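Nadph-flavin oxidoreductase (Vibrio harveyi, PDB 1BKJ) catalyses the NADPH-dependent reduction of FMN to FMNH2, the reduced flavin that it supplies to luciferase for bioluminescence, and works as a homodimer. Local coordinates at the interface of chains A and B. Residues are numbered along the deposited sequence; one frame, centred on the assembly and turned at random. Chains: chain A/B, Nadph-flavin oxidoreductase.

The interface of chains A and B. Residues chain A 43, 83, 97, 99-100; chain B 220, 222, 224.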
loop_
_atom_site.group_PDB
_atom_site.type_symbol
_atom_site.label_atom_id
_atom_site.label_comp_id
_atom_site.label_asym_id
_atom_site.label_seq_id
_atom_site.Cartn_x
_atom_site.Cartn_y
_atom_site.Cartn_z
ATOM N N LEU A 43 8.612 1.482 11.914
ATOM C CA LEU A 43 7.921 2.606 12.536
ATOM C C LEU A 43 6.526 2.268 13.025
ATOM O O LEU A 43 6.060 2.864 13.980
ATOM C CB LEU A 43 7.878 3.811 11.587
ATOM C CG LEU A 43 9.176 4.555 11.217
ATOM C CD1 LEU A 43 8.981 5.437 9.989
ATOM C CD2 LEU A 43 9.661 5.374 12.394
ATOM N N TYR A 83 0.705 8.771 13.692
ATOM C CA TYR A 83 1.972 9.220 14.268
ATOM C C TYR A 83 1.694 9.773 15.669
ATOM O O TYR A 83 2.574 10.361 16.300
ATOM C CB TYR A 83 2.678 10.247 13.396
ATOM C CG TYR A 83 3.309 9.651 12.160
ATOM C CD1 TYR A 83 4.599 9.073 12.214
ATOM C CD2 TYR A 83 2.616 9.633 10.930
ATOM C CE1 TYR A 83 5.181 8.483 11.069
ATOM C CE2 TYR A 83 3.183 9.040 9.775
ATOM C CZ TYR A 83 4.458 8.467 9.852
ATOM O OH TYR A 83 4.979 7.837 8.742
ATOM N N PHE A 97 6.216 16.172 7.762
ATOM C CA PHE A 97 6.896 16.014 6.479
ATOM C C PHE A 97 6.099 15.060 5.579
ATOM O O PHE A 97 5.664 13.994 6.035
ATOM C CB PHE A 97 8.311 15.481 6.690
ATOM C CG PHE A 97 9.239 16.470 7.311
ATOM C CD1 PHE A 97 9.909 17.419 6.514
ATOM C CD2 PHE A 97 9.455 16.462 8.701
ATOM C CE1 PHE A 97 10.795 18.357 7.091
ATOM C CE2 PHE A 97 10.336 17.390 9.300
ATOM C CZ PHE A 97 11.012 18.347 8.488
ATOM N N GLU A 99 6.978 12.999 3.470
ATOM C CA GLU A 99 7.613 11.672 3.473
ATOM C C GLU A 99 6.868 10.709 4.403
ATOM O O GLU A 99 6.628 9.553 4.060
ATOM C CB GLU A 99 9.076 11.809 3.931
ATOM C CG GLU A 99 9.799 10.531 4.411
ATOM C CD GLU A 99 10.070 9.502 3.326
ATOM O OE1 GLU A 99 9.827 9.769 2.130
ATOM O OE2 GLU A 99 10.556 8.409 3.679
ATOM N N LEU A 100 6.474 11.233 5.559
ATOM C CA LEU A 100 5.765 10.470 6.575
ATOM C C LEU A 100 4.338 10.070 6.176
ATOM O O LEU A 100 3.869 8.986 6.530
ATOM C CB LEU A 100 5.843 11.208 7.915
ATOM C CG LEU A 100 7.288 11.383 8.411
ATOM C CD1 LEU A 100 7.289 12.089 9.726
ATOM C CD2 LEU A 100 8.034 10.054 8.517
ATOM N N LEU B 220 12.311 10.216 14.135
ATOM C CA LEU B 220 11.205 11.124 13.822
ATOM C C LEU B 220 11.340 12.512 14.446
ATOM O O LEU B 220 10.643 13.449 14.043
ATOM C CB LEU B 220 9.862 10.494 14.192
ATOM C CG LEU B 220 9.439 9.249 13.400
ATOM C CD1 LEU B 220 8.108 8.752 13.911
ATOM C CD2 LEU B 220 9.357 9.533 11.909
ATOM N N GLY B 222 14.074 14.102 14.165
ATOM C CA GLY B 222 14.896 14.796 13.184
ATOM C C GLY B 222 14.032 15.089 11.963
ATOM O O GLY B 222 12.806 15.002 12.047
ATOM N N SER B 224 12.597 14.169 8.272
ATOM C CA SER B 224 12.397 12.969 7.463
ATOM C C SER B 224 12.318 13.321 5.992
ATOM O O SER B 224 11.299 13.852 5.540
ATOM C CB SER B 224 11.124 12.246 7.890
ATOM O OG SER B 224 11.224 11.754 9.214
HETATM O O HOH W 1 9.137 15.043 3.413
#
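The end of helix 212-220 of chain B and the loop that follows it lie against the first turn of helix 98-121 of chain A and the loops that carry A:Leu43, A:Tyr83 and A:Phe97. B:Leu220 and B:Ser224 make the main contacts from chain B. B:Leu220 puts its two methyl groups to different uses. Its CD2 meets the methyl CD2 of A:Leu100 at 3.7 Å, and the two side chains cross obliquely. Its CD1 lies 3.9 Å from the ring carbon CD1 of A:Tyr83, where the side chains cross at about a right angle. A:Leu43 adds its methyl CD2, 4.0 Å from the branch carbon CG of B:Leu220. B:Leu220 thus sits among the side chains of A:Leu43 and A:Leu100 and the ring of A:Tyr83. The phenol OH of A:Tyr83 donates a 2.7 Å hydrogen bond to the backbone O of A:Leu100. The donor is tilted 21° from the carbonyl plane. This bond ties the ring of A:Tyr83 to the backbone of helix 98-121, and so helps to fix the ring beside B:Leu220.

B:Ser224 packs beside A:Leu100. Its hydroxyl OG is anti to the carbonyl carbon and beside the backbone N (chi1 -65°), and this places the hydroxyl oxygen 3.7 Å from A:Leu100 CD2. That contact is van der Waals in kind. The backbone N of B:Ser224 sits 3.9 Å above one face of the A:Phe97 ring, toward its rim. The carbonyl O of B:Ser224 points to the start of the helix. Water 1 links it to the backbone N of A:Glu99, which lies 3.0 Å from the water oxygen. The water thus joins an amide of the first helical turn to the partner chain. CB of A:Glu99 lies 3.4 Å from the carbonyl O of B:Ser224, and its CG faces the serine CB.

The patch is mainly apolar, with a bridging water at its edge toward A:Glu99. Its twin occurs with the chains exchanged. Together they probably help to hold the helix 212-220 region of each subunit on its partner in the homodimer.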